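1,3-alpha-isomaltosidase (Kribbella flavida DSM 17836, PDB 5X3I) hydrolyses the alpha-1,3-glucosidic linkages of the starch-derived cyclic tetrasaccharide cyclobis-(1-6)-alpha-nigerosyl inside the cell, yielding isomaltose. Local coordinates at residues 275-280 / 661-666; 227-232 / 237-242; 642-647 / 652-657. The protein carries 1 engineered substitution. All coordinates share one frame; numbering follows the deposited sequence.

Interaction 1 (275-280 / 661-666); sequences GDPATV and DHENDP
Asp276 and Glu663 mark the closest approach of the two backbones, 7.7 Å from CA to CA, where the start of helix 277-288 faces a type I beta turn running from His662 to Asp665 in the C-terminal domain. Glutamate is long enough to bridge such a distance. The chain of Glu663 is extended beyond CG and passes at a slant to the ring of Pro277, with OE1 3.5 Å from Asp276 CB and OE2 3.9 Å from Pro277 CD. Proline suits this first helical position, since no earlier turn offers an acceptor for an amide hydrogen. Asp276 is the N-cap. With CG set between its backbone N and carbonyl carbon (chi1 57°), its carboxylate turns back over the helix end, and OD1 accepts from Thr279 N at 2.9 Å and from Thr279 OG1 at 2.7 Å, the hydroxyl coming from above the carboxylate plane. A water closes the distance, donating to Glu663 OE2 at 2.6 Å and to Gly275 O at 3.1 Å. A carbonyl and, if ionised, a carboxylate are both acceptors, so a water that donates to each suits the gap, while the capping bonds to OD1 probably help to offset the nearness of two like charges.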
ATOM      1  N   GLY A 275      13.735  19.538  15.015  1.00 26.00           N
ATOM      2  CA  GLY A 275      13.807  18.946  16.340  1.00 25.12           C
ATOM      3  C   GLY A 275      14.447  17.579  16.295  1.00 27.64           C
ATOM      4  O   GLY A 275      15.054  17.215  15.289  1.00 28.70           O
ATOM      5  N   ASP A 276      14.303  16.811  17.373  1.00 25.40           N
ATOM      6  CA  ASP A 276      14.676  15.403  17.344  1.00 24.00           C
ATOM      7  C   ASP A 276      13.641  14.679  16.481  1.00 23.09           C
ATOM      8  O   ASP A 276      12.598  15.256  16.188  1.00 24.68           O
ATOM      9  CB  ASP A 276      14.778  14.813  18.763  1.00 26.75           C
ATOM     10  CG  ASP A 276      13.499  14.949  19.574  1.00 28.43           C
ATOM     11  OD1 ASP A 276      12.397  15.104  19.015  1.00 30.05           O
ATOM     12  OD2 ASP A 276      13.607  14.882  20.812  1.00 34.62           O
ATOM     13  N   PRO A 277      13.934  13.441  16.045  1.00 21.91           N
ATOM     14  CA  PRO A 277      13.044  12.795  15.074  1.00 20.39           C
ATOM     15  C   PRO A 277      11.579  12.708  15.516  1.00 20.55           C
ATOM     16  O   PRO A 277      10.696  12.877  14.684  1.00 20.16           O
ATOM     17  CB  PRO A 277      13.653  11.403  14.925  1.00 18.96           C
ATOM     18  CG  PRO A 277      15.083  11.599  15.207  1.00 19.96           C
ATOM     19  CD  PRO A 277      15.128  12.617  16.302  1.00 22.44           C
ATOM     20  N   ALA A 278      11.327  12.490  16.803  1.00 21.43           N
ATOM     21  CA  ALA A 278       9.957  12.422  17.290  1.00 20.51           C
ATOM     22  C   ALA A 278       9.255  13.768  17.144  1.00 22.68           C
ATOM     23  O   ALA A 278       8.098  13.828  16.744  1.00 23.25           O
ATOM     24  CB  ALA A 278       9.922  11.957  18.748  1.00 19.98           C
ATOM     25  N   THR A 279       9.958  14.846  17.472  1.00 22.12           N
ATOM     26  CA  THR A 279       9.387  16.182  17.352  1.00 20.59           C
ATOM     27  C   THR A 279       9.152  16.557  15.885  1.00 18.20           C
ATOM     28  O   THR A 279       8.181  17.220  15.558  1.00 19.96           O
ATOM     29  CB  THR A 279      10.284  17.238  18.019  1.00 24.68           C
ATOM     30  OG1 THR A 279      10.444  16.914  19.402  1.00 25.88           O
ATOM     31  CG2 THR A 279       9.664  18.625  17.910  1.00 22.21           C
ATOM     32  N   VAL A 280      10.040  16.117  15.008  1.00 21.94           N
ATOM     33  CA  VAL A 280       9.829  16.289  13.574  1.00 19.68           C
ATOM     34  C   VAL A 280       8.548  15.567  13.152  1.00 21.28           C
ATOM     35  O   VAL A 280       7.701  16.138  12.471  1.00 22.04           O
ATOM     36  CB  VAL A 280      11.017  15.768  12.756  1.00 19.73           C
ATOM     37  CG1 VAL A 280      10.638  15.620  11.291  1.00 20.05           C
ATOM     38  CG2 VAL A 280      12.213  16.707  12.898  1.00 22.16           C
ATOM     39  N   ASP A 661      15.665   7.428  19.253  1.00 25.19           N
ATOM     40  CA  ASP A 661      16.186   7.588  20.591  1.00 26.44           C
ATOM     41  C   ASP A 661      17.698   7.788  20.626  1.00 27.10           C
ATOM     42  O   ASP A 661      18.221   8.176  21.612  1.00 28.03           O
ATOM     43  CB  ASP A 661      15.806   6.412  21.481  1.00 25.56           C
ATOM     44  CG  ASP A 661      14.307   6.256  21.651  1.00 25.00           C
ATOM     45  OD1 ASP A 661      13.639   7.222  21.898  1.00 23.40           O
ATOM     46  OD2 ASP A 661      13.836   5.155  21.512  1.00 26.90           O
ATOM     47  N   HIS A 662      18.382   7.472  19.552  1.00 24.50           N
ATOM     48  CA  HIS A 662      19.820   7.536  19.528  1.00 27.58           C
ATOM     49  C   HIS A 662      20.369   8.231  18.282  1.00 29.98           C
ATOM     50  O   HIS A 662      21.222   7.712  17.612  1.00 34.98           O
ATOM     51  CB  HIS A 662      20.371   6.138  19.632  1.00 26.62           C
ATOM     52  CG  HIS A 662      19.804   5.343  20.759  1.00 31.46           C
ATOM     53  ND1 HIS A 662      20.253   5.458  22.046  1.00 30.88           N
ATOM     54  CD2 HIS A 662      18.827   4.415  20.787  1.00 30.09           C
ATOM     55  CE1 HIS A 662      19.559   4.655  22.824  1.00 31.62           C
ATOM     56  NE2 HIS A 662      18.693   4.007  22.083  1.00 30.98           N
ATOM     57  N   GLU A 663      19.874   9.409  17.991  1.00 31.10           N
ATOM     58  CA  GLU A 663      20.208  10.054  16.745  1.00 37.51           C
ATOM     59  C   GLU A 663      21.742  10.205  16.510  1.00 41.89           C
ATOM     60  O   GLU A 663      22.171  10.091  15.384  1.00 39.84           O
ATOM     61  CB  GLU A 663      19.450  11.362  16.597  1.00 35.40           C
ATOM     62  CG  GLU A 663      19.582  12.249  17.792  1.00 38.33           C
ATOM     63  CD  GLU A 663      18.725  13.456  17.717  1.00 42.11           C
ATOM     64  OE1 GLU A 663      18.078  13.726  18.715  1.00 40.40           O
ATOM     65  OE2 GLU A 663      18.723  14.127  16.678  1.00 42.94           O
ATOM     66  N   ASN A 664      22.531  10.371  17.586  1.00 40.00           N
ATOM     67  CA  ASN A 664      23.948  10.689  17.515  1.00 44.26           C
ATOM     68  C   ASN A 664      24.864   9.481  17.598  1.00 39.69           C
ATOM     69  O   ASN A 664      26.083   9.625  17.647  1.00 46.10           O
ATOM     70  CB  ASN A 664      24.311  11.686  18.613  1.00 45.35           C
ATOM     71  CG  ASN A 664      23.596  13.009  18.447  1.00 50.18           C
ATOM     72  OD1 ASN A 664      23.440  13.504  17.331  1.00 53.84           O
ATOM     73  ND2 ASN A 664      23.140  13.582  19.554  1.00 54.91           N
ATOM     74  N   ASP A 665      24.280   8.293  17.633  1.00 34.28           N
ATOM     75  CA  ASP A 665      25.069   7.071  17.582  1.00 31.75           C
ATOM     76  C   ASP A 665      25.199   6.619  16.136  1.00 33.77           C
ATOM     77  O   ASP A 665      24.228   6.167  15.533  1.00 35.52           O
ATOM     78  CB  ASP A 665      24.432   5.971  18.437  1.00 31.37           C
ATOM     79  CG  ASP A 665      25.300   4.727  18.540  1.00 32.19           C
ATOM     80  OD1 ASP A 665      26.193   4.532  17.696  1.00 35.01           O
ATOM     81  OD2 ASP A 665      25.089   3.929  19.470  1.00 36.27           O
ATOM     82  N   PRO A 666      26.415   6.716  15.580  1.00 36.67           N
ATOM     83  CA  PRO A 666      26.654   6.367  14.178  1.00 29.49           C
ATOM     84  C   PRO A 666      26.499   4.878  13.906  1.00 27.26           C
ATOM     85  O   PRO A 666      26.152   4.494  12.794  1.00 27.66           O
ATOM     86  CB  PRO A 666      28.103   6.813  13.947  1.00 35.54           C
ATOM     87  CG  PRO A 666      28.723   6.799  15.300  1.00 33.79           C
ATOM     88  CD  PRO A 666      27.639   7.190  16.252  1.00 34.12           C
TER
HETATM   89  O   HOH W   1      17.745  16.547  16.761  1.00 38.22           O

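Interaction 2 (227-232 / 237-242); sequences AHVVGA and WGFHVR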
ATOM      1  N   ALA A 227       9.955  13.045   4.674  1.00 19.35           N
ATOM      2  CA  ALA A 227      11.081  12.268   5.180  1.00 17.70           C
ATOM      3  C   ALA A 227      11.807  12.967   6.319  1.00 17.88           C
ATOM      4  O   ALA A 227      11.760  14.187   6.442  1.00 19.88           O
ATOM      5  CB  ALA A 227      12.060  11.976   4.066  1.00 16.98           C
ATOM      6  N   HIS A 228      12.513  12.176   7.115  1.00 19.04           N
ATOM      7  CA  HIS A 228      13.422  12.700   8.116  1.00 18.40           C
ATOM      8  C   HIS A 228      14.764  12.992   7.452  1.00 21.49           C
ATOM      9  O   HIS A 228      15.238  12.204   6.636  1.00 20.89           O
ATOM     10  CB  HIS A 228      13.631  11.696   9.261  1.00 19.27           C
ATOM     11  CG  HIS A 228      12.416  11.461  10.105  1.00 18.50           C
ATOM     12  ND1 HIS A 228      12.198  12.116  11.297  1.00 17.86           N
ATOM     13  CD2 HIS A 228      11.358  10.635   9.931  1.00 15.78           C
ATOM     14  CE1 HIS A 228      11.055  11.713  11.817  1.00 16.65           C
ATOM     15  NE2 HIS A 228      10.525  10.813  11.009  1.00 17.11           N
ATOM     16  N   VAL A 229      15.379  14.115   7.798  1.00 23.74           N
ATOM     17  CA  VAL A 229      16.792  14.285   7.503  1.00 24.60           C
ATOM     18  C   VAL A 229      17.508  14.256   8.841  1.00 26.44           C
ATOM     19  O   VAL A 229      17.460  15.213   9.609  1.00 27.03           O
ATOM     20  CB  VAL A 229      17.086  15.598   6.759  1.00 24.31           C
ATOM     21  CG1 VAL A 229      18.533  15.621   6.282  1.00 23.88           C
ATOM     22  CG2 VAL A 229      16.129  15.772   5.592  1.00 22.34           C
ATOM     23  N   VAL A 230      18.201  13.160   9.099  1.00 25.14           N
ATOM     24  CA  VAL A 230      18.683  12.879  10.440  1.00 30.74           C
ATOM     25  C   VAL A 230      20.148  12.540  10.375  1.00 32.79           C
ATOM     26  O   VAL A 230      20.559  11.705   9.576  1.00 35.76           O
ATOM     27  CB  VAL A 230      17.883  11.726  11.099  1.00 28.34           C
ATOM     28  CG1 VAL A 230      17.604  10.630  10.092  1.00 25.40           C
ATOM     29  CG2 VAL A 230      18.623  11.165  12.295  1.00 30.54           C
ATOM     30  N   GLY A 231      20.940  13.164  11.238  1.00 37.90           N
ATOM     31  CA  GLY A 231      22.373  13.183  11.016  1.00 47.22           C
ATOM     32  C   GLY A 231      23.207  13.143  12.270  1.00 53.08           C
ATOM     33  O   GLY A 231      22.698  13.265  13.383  1.00 59.69           O
ATOM     34  N   ALA A 232      24.506  12.973  12.068  1.00 53.10           N
ATOM     35  CA  ALA A 232      25.433  12.608  13.130  1.00 64.77           C
ATOM     36  C   ALA A 232      25.503  13.604  14.285  1.00 64.49           C
ATOM     37  O   ALA A 232      25.515  13.201  15.446  1.00 60.31           O
ATOM     38  CB  ALA A 232      26.820  12.415  12.542  1.00 68.49           C
ATOM     39  N   TRP A 237      16.101  17.376  11.214  1.00 25.23           N
ATOM     40  CA  TRP A 237      14.926  18.051  10.689  1.00 25.17           C
ATOM     41  C   TRP A 237      14.165  17.132   9.742  1.00 22.66           C
ATOM     42  O   TRP A 237      14.539  15.977   9.545  1.00 22.82           O
ATOM     43  CB  TRP A 237      15.316  19.364   9.983  1.00 24.73           C
ATOM     44  CG  TRP A 237      16.332  19.213   8.880  1.00 24.55           C
ATOM     45  CD1 TRP A 237      17.664  18.958   9.021  1.00 24.04           C
ATOM     46  CD2 TRP A 237      16.098  19.335   7.470  1.00 24.17           C
ATOM     47  NE1 TRP A 237      18.267  18.889   7.792  1.00 24.15           N
ATOM     48  CE2 TRP A 237      17.329  19.122   6.822  1.00 24.77           C
ATOM     49  CE3 TRP A 237      14.964  19.589   6.695  1.00 22.85           C
ATOM     50  CZ2 TRP A 237      17.460  19.154   5.436  1.00 23.05           C
ATOM     51  CZ3 TRP A 237      15.096  19.623   5.317  1.00 23.72           C
ATOM     52  CH2 TRP A 237      16.333  19.407   4.703  1.00 22.80           C
ATOM     53  N   GLY A 238      13.085  17.647   9.173  1.00 21.16           N
ATOM     54  CA  GLY A 238      12.319  16.904   8.197  1.00 19.50           C
ATOM     55  C   GLY A 238      11.492  17.824   7.331  1.00 19.65           C
ATOM     56  O   GLY A 238      11.288  18.983   7.668  1.00 23.29           O
ATOM     57  N   PHE A 239      10.998  17.299   6.220  1.00 20.69           N
ATOM     58  CA  PHE A 239      10.223  18.093   5.278  1.00 19.33           C
ATOM     59  C   PHE A 239       8.991  17.343   4.792  1.00 18.00           C
ATOM     60  O   PHE A 239       8.985  16.127   4.714  1.00 20.16           O
ATOM     61  CB  PHE A 239      11.082  18.485   4.070  1.00 18.16           C
ATOM     62  CG  PHE A 239      11.472  17.315   3.206  1.00 19.21           C
ATOM     63  CD1 PHE A 239      10.703  16.953   2.113  1.00 16.49           C
ATOM     64  CD2 PHE A 239      12.596  16.570   3.500  1.00 17.45           C
ATOM     65  CE1 PHE A 239      11.055  15.875   1.331  1.00 18.30           C
ATOM     66  CE2 PHE A 239      12.951  15.491   2.722  1.00 16.98           C
ATOM     67  CZ  PHE A 239      12.176  15.144   1.634  1.00 17.78           C
ATOM     68  N   HIS A 240       7.962  18.096   4.448  1.00 18.72           N
ATOM     69  CA  HIS A 240       6.787  17.563   3.790  1.00 16.75           C
ATOM     70  C   HIS A 240       6.447  18.451   2.605  1.00 17.55           C
ATOM     71  O   HIS A 240       6.155  19.626   2.775  1.00 19.57           O
ATOM     72  CB  HIS A 240       5.609  17.491   4.764  1.00 16.23           C
ATOM     73  CG  HIS A 240       4.294  17.213   4.116  1.00 15.01           C
ATOM     74  ND1 HIS A 240       3.112  17.751   4.575  1.00 15.38           N
ATOM     75  CD2 HIS A 240       3.964  16.437   3.058  1.00 16.19           C
ATOM     76  CE1 HIS A 240       2.116  17.333   3.822  1.00 13.48           C
ATOM     77  NE2 HIS A 240       2.605  16.529   2.896  1.00 14.27           N
ATOM     78  N   VAL A 241       6.479  17.890   1.407  1.00 18.94           N
ATOM     79  CA  VAL A 241       6.028  18.637   0.244  1.00 17.60           C
ATOM     80  C   VAL A 241       4.515  18.599   0.255  1.00 18.42           C
ATOM     81  O   VAL A 241       3.938  17.506   0.191  1.00 19.87           O
ATOM     82  CB  VAL A 241       6.548  18.039  -1.060  1.00 16.73           C
ATOM     83  CG1 VAL A 241       6.186  18.933  -2.228  1.00 18.00           C
ATOM     84  CG2 VAL A 241       8.053  17.808  -0.979  1.00 20.68           C
ATOM     85  N   ARG A 242       3.832  19.740   0.301  1.00 18.78           N
ATOM     86  CA  ARG A 242       2.415  19.561   0.480  1.00 17.21           C
ATOM     87  C   ARG A 242       1.757  19.495  -0.880  1.00 19.49           C
ATOM     88  O   ARG A 242       1.293  20.486  -1.418  1.00 22.83           O
ATOM     89  CB  ARG A 242       1.833  20.735   1.282  1.00 17.55           C
ATOM     90  CG  ARG A 242       2.481  20.969   2.636  1.00 16.84           C
ATOM     91  CD  ARG A 242       2.066  22.298   3.245  1.00 17.97           C
ATOM     92  NE  ARG A 242       2.434  22.365   4.657  1.00 21.74           N
ATOM     93  CZ  ARG A 242       2.456  23.479   5.380  1.00 26.84           C
ATOM     94  NH1 ARG A 242       2.141  24.640   4.818  1.00 29.17           N
ATOM     95  NH2 ARG A 242       2.797  23.435   6.664  1.00 23.12           N
TER
HETATM   96  O   HOH W   2      14.416  13.876  11.581  1.00 24.25           O
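Val229 sits over one face of the Trp237 indole, the two side chains running side by side in the same direction. Its CG2 is 3.6 Å from the centroid of the six-membered ring, only 11° off the ring normal, a CH-pi contact. The other methyl, CG1, is 3.6 Å from Trp237 NE1, and CB is 3.5 Å from Trp237 CE2, so the branched end of the valine spreads across the indole. Trp237 folds under its neighbour because CG stands between its own backbone N and carbonyl carbon (chi1 56°). A serine in place of Trp237 would probably leave both valine methyls without this flat surface and rob Arg158 of its cation-pi partner. Strands 223-230 and 237-241 form a beta hairpin in a mixed sheet of the galactose mutarotase-like domain typical of family 31 enzymes; Val229 and Trp237 are an antiparallel hydrogen-bonded pair, with Val229 N 2.7 Å from Trp237 O. On the same face, Phe239 offers its ring edge to Val229 CG2; Ala227 N lies over the centre of one ring face, and small Ala227 sets CB 3.9 Å from Phe239 CE2. Gly238 pairs with His228, where a side chain on the glycine would collide with Ala227 O. On the opposite face, His228 ND1 meets, in the ring plane at 2.8 Å, a water that donates to Trp237 O, and its NE2 bonds to Ser556 O.

Interaction 3 (642-647 / 652-657); sequences EQAART and RPLMRP
Leu654 reaches back from the start of the C-terminal beta domain to Gln643 and Ala644, near the end of helix 622-650. This helix, after the TIM barrel, gives way through a short loop to strand 655-656, an outermost strand of the antiparallel sheet of the C-terminal domain. Followed outward, Leu654 first sets CB 3.7 Å from Thr647 OG1. CG then stands anti to the backbone N (chi1 -180°), and the fork beyond it divides between two helix residues. CD1 comes 3.9 Å from Gln643 CB, while CD2 lies a looser 4.4 Å from Ala644 CB. A branched aliphatic end suits this place, because alanine and the aliphatic base of glutamine present carbon to it; the glutamine's polar end is turned to other work, with OE1 accepting from Asp679 N. One turn on, Thr647 supplies the polar link. Its OG1 stands beside its own backbone N and donates to Arg652 O at 2.7 Å, lying in the carbonyl plane, while Thr647 CA approaches the same oxygen at 3.2 Å in a CA-H...O contact. Threonine is apt here, giving a short donor to a carbonyl just past the helix end. At the rim the side chains of Arg646 and Arg652 run side by side, but their guanidinium planes stand nearly at right angles (89°), and Arg652 NH2 comes to the edge of the Arg646 group, 3.6 Å from Arg646 NH2. Their closeness is probably offset by two acids: Asp679 pairs with Arg646, Asp661 with Arg652, and both with Arg656. Arg656 has Arg652 CB over one face of its guanidinium and grips a single oxygen side-on: NE reaches Pro653 O on a lone pair at 2.9 Å, and NH2 meets that same Pro653 O at 3.2 Å.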
ATOM      1  N   GLU A 642      -0.296  -0.398  26.016  1.00 16.10           N
ATOM      2  CA  GLU A 642       0.242   0.768  26.686  1.00 17.68           C
ATOM      3  C   GLU A 642       1.195   1.528  25.767  1.00 16.24           C
ATOM      4  O   GLU A 642       1.137   2.737  25.680  1.00 17.64           O
ATOM      5  CB  GLU A 642       0.972   0.388  27.969  1.00 16.64           C
ATOM      6  CG  GLU A 642       1.432   1.596  28.729  1.00 17.19           C
ATOM      7  CD  GLU A 642       1.927   1.263  30.114  1.00 14.93           C
ATOM      8  OE1 GLU A 642       2.921   0.535  30.241  1.00 16.54           O
ATOM      9  OE2 GLU A 642       1.311   1.735  31.070  1.00 18.34           O
ATOM     10  N   GLN A 643       2.067   0.794  25.092  1.00 16.33           N
ATOM     11  CA  GLN A 643       3.054   1.402  24.203  1.00 17.14           C
ATOM     12  C   GLN A 643       2.394   2.096  23.001  1.00 19.52           C
ATOM     13  O   GLN A 643       2.837   3.169  22.590  1.00 17.69           O
ATOM     14  CB  GLN A 643       4.057   0.350  23.738  1.00 13.89           C
ATOM     15  CG  GLN A 643       4.987  -0.118  24.845  1.00 17.41           C
ATOM     16  CD  GLN A 643       5.760   1.033  25.493  1.00 18.40           C
ATOM     17  OE1 GLN A 643       6.226   1.949  24.814  1.00 20.51           O
ATOM     18  NE2 GLN A 643       5.883   0.994  26.811  1.00 17.33           N
ATOM     19  N   ALA A 644       1.329   1.501  22.467  1.00 16.12           N
ATOM     20  CA  ALA A 644       0.582   2.122  21.374  1.00 17.50           C
ATOM     21  C   ALA A 644      -0.003   3.451  21.818  1.00 17.50           C
ATOM     22  O   ALA A 644      -0.003   4.429  21.066  1.00 17.69           O
ATOM     23  CB  ALA A 644      -0.525   1.207  20.872  1.00 15.30           C
ATOM     24  N   ALA A 645      -0.507   3.480  23.046  1.00 16.58           N
ATOM     25  CA  ALA A 645      -1.047   4.702  23.587  1.00 15.08           C
ATOM     26  C   ALA A 645       0.055   5.769  23.720  1.00 16.26           C
ATOM     27  O   ALA A 645      -0.189   6.936  23.465  1.00 17.29           O
ATOM     28  CB  ALA A 645      -1.713   4.443  24.929  1.00 16.88           C
ATOM     29  N   ARG A 646       1.252   5.367  24.126  1.00 16.32           N
ATOM     30  CA  ARG A 646       2.360   6.317  24.257  1.00 18.52           C
ATOM     31  C   ARG A 646       2.785   6.846  22.876  1.00 19.10           C
ATOM     32  O   ARG A 646       3.024   8.039  22.700  1.00 19.21           O
ATOM     33  CB  ARG A 646       3.546   5.671  24.978  1.00 18.72           C
ATOM     34  CG  ARG A 646       3.303   5.446  26.471  1.00 19.51           C
ATOM     35  CD  ARG A 646       4.562   5.023  27.218  1.00 22.69           C
ATOM     36  NE  ARG A 646       5.701   5.880  26.902  1.00 30.17           N
ATOM     37  CZ  ARG A 646       5.977   7.036  27.504  1.00 34.39           C
ATOM     38  NH1 ARG A 646       5.198   7.495  28.475  1.00 31.92           N
ATOM     39  NH2 ARG A 646       7.039   7.742  27.126  1.00 33.84           N
ATOM     40  N   THR A 647       2.845   5.942  21.907  1.00 16.90           N
ATOM     41  CA  THR A 647       3.167   6.307  20.539  1.00 17.73           C
ATOM     42  C   THR A 647       2.195   7.342  20.005  1.00 18.06           C
ATOM     43  O   THR A 647       2.594   8.306  19.366  1.00 18.43           O
ATOM     44  CB  THR A 647       3.186   5.078  19.633  1.00 15.00           C
ATOM     45  OG1 THR A 647       4.356   4.314  19.920  1.00 14.14           O
ATOM     46  CG2 THR A 647       3.194   5.479  18.144  1.00 15.89           C
ATOM     47  N   ARG A 652       6.490   9.148  19.373  1.00 19.38           N
ATOM     48  CA  ARG A 652       7.585   8.179  19.332  1.00 18.02           C
ATOM     49  C   ARG A 652       7.047   6.834  18.855  1.00 16.71           C
ATOM     50  O   ARG A 652       6.167   6.274  19.494  1.00 22.07           O
ATOM     51  CB  ARG A 652       8.250   8.022  20.702  1.00 20.72           C
ATOM     52  CG  ARG A 652       9.005   9.249  21.208  1.00 22.89           C
ATOM     53  CD  ARG A 652      10.220   8.837  22.045  1.00 24.79           C
ATOM     54  NE  ARG A 652       9.928   8.802  23.465  1.00 29.97           N
ATOM     55  CZ  ARG A 652      10.683   8.195  24.378  1.00 32.22           C
ATOM     56  NH1 ARG A 652      11.789   7.551  24.028  1.00 26.19           N
ATOM     57  NH2 ARG A 652      10.321   8.224  25.649  1.00 32.88           N
ATOM     58  N   PRO A 653       7.568   6.322  17.729  1.00 18.54           N
ATOM     59  CA  PRO A 653       6.985   5.165  17.032  1.00 19.51           C
ATOM     60  C   PRO A 653       6.886   3.871  17.841  1.00 19.20           C
ATOM     61  O   PRO A 653       7.651   3.647  18.769  1.00 21.16           O
ATOM     62  CB  PRO A 653       7.932   4.965  15.849  1.00 15.65           C
ATOM     63  CG  PRO A 653       8.405   6.355  15.542  1.00 17.24           C
ATOM     64  CD  PRO A 653       8.603   6.977  16.907  1.00 20.06           C
ATOM     65  N   LEU A 654       5.929   3.033  17.457  1.00 19.77           N
ATOM     66  CA  LEU A 654       5.750   1.721  18.067  1.00 17.24           C
ATOM     67  C   LEU A 654       6.767   0.713  17.546  1.00 15.62           C
ATOM     68  O   LEU A 654       7.415   0.030  18.325  1.00 20.55           O
ATOM     69  CB  LEU A 654       4.328   1.214  17.824  1.00 15.82           C
ATOM     70  CG  LEU A 654       3.978  -0.152  18.411  1.00 17.44           C
ATOM     71  CD1 LEU A 654       4.314  -0.190  19.904  1.00 16.20           C
ATOM     72  CD2 LEU A 654       2.490  -0.471  18.160  1.00 15.21           C
ATOM     73  N   MET A 655       6.930   0.635  16.229  1.00 17.76           N
ATOM     74  CA  MET A 655       8.003  -0.170  15.682  1.00 17.07           C
ATOM     75  C   MET A 655       9.086   0.846  15.298  1.00 18.69           C
ATOM     76  O   MET A 655       9.022   1.478  14.247  1.00 19.84           O
ATOM     77  CB  MET A 655       7.485  -0.980  14.483  1.00 17.91           C
ATOM     78  CG  MET A 655       8.454  -1.950  13.833  1.00 13.49           C
ATOM     79  SD  MET A 655       7.669  -2.799  12.447  1.00 17.23           S
ATOM     80  CE  MET A 655       8.910  -3.997  12.011  1.00 12.85           C
ATOM     81  N   ARG A 656      10.125   0.928  16.125  1.00 20.34           N
ATOM     82  CA  ARG A 656      10.908   2.159  16.206  1.00 17.75           C
ATOM     83  C   ARG A 656      12.361   2.000  15.807  1.00 18.26           C
ATOM     84  O   ARG A 656      13.140   1.381  16.535  1.00 20.58           O
ATOM     85  CB  ARG A 656      10.827   2.741  17.626  1.00 19.14           C
ATOM     86  CG  ARG A 656      11.458   4.128  17.785  1.00 18.42           C
ATOM     87  CD  ARG A 656      11.479   4.560  19.247  1.00 19.30           C
ATOM     88  NE  ARG A 656      10.168   4.429  19.874  1.00 18.59           N
ATOM     89  CZ  ARG A 656       9.946   4.561  21.178  1.00 19.39           C
ATOM     90  NH1 ARG A 656      10.946   4.836  22.003  1.00 21.14           N
ATOM     91  NH2 ARG A 656       8.720   4.418  21.662  1.00 18.82           N
ATOM     92  N   PRO A 657      12.735   2.577  14.653  1.00 16.84           N
ATOM     93  CA  PRO A 657      14.145   2.653  14.265  1.00 18.00           C
ATOM     94  C   PRO A 657      14.955   3.301  15.380  1.00 17.78           C
ATOM     95  O   PRO A 657      14.454   4.187  16.056  1.00 18.64           O
ATOM     96  CB  PRO A 657      14.118   3.534  13.010  1.00 17.01           C
ATOM     97  CG  PRO A 657      12.765   3.355  12.452  1.00 14.74           C
ATOM     98  CD  PRO A 657      11.858   3.197  13.647  1.00 15.82           C
TER

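Interactions 2 and 3 are buried, whereas interaction 1 is a small, partly buried contact completed by water. Interactions 1 and 2 meet at helix 277-288, where Val280 packs on Trp237 and Gly238, and Pro277 on His228. Interaction 3 is nested inside the chain loop closed by interaction 1, and the two are joined through Asp661 and by the packing of Ala278 CB on Arg652 CG. Interactions 2 and 3 do not touch, their nearest atoms being about 7 Å apart. Chemistry follows place: backbone bonds and aromatic packing within a sheet in interaction 2, leucine packing and an arginine-acid network where a helix gives way to a strand in interaction 3, and capped helix against acidic turn in interaction 1.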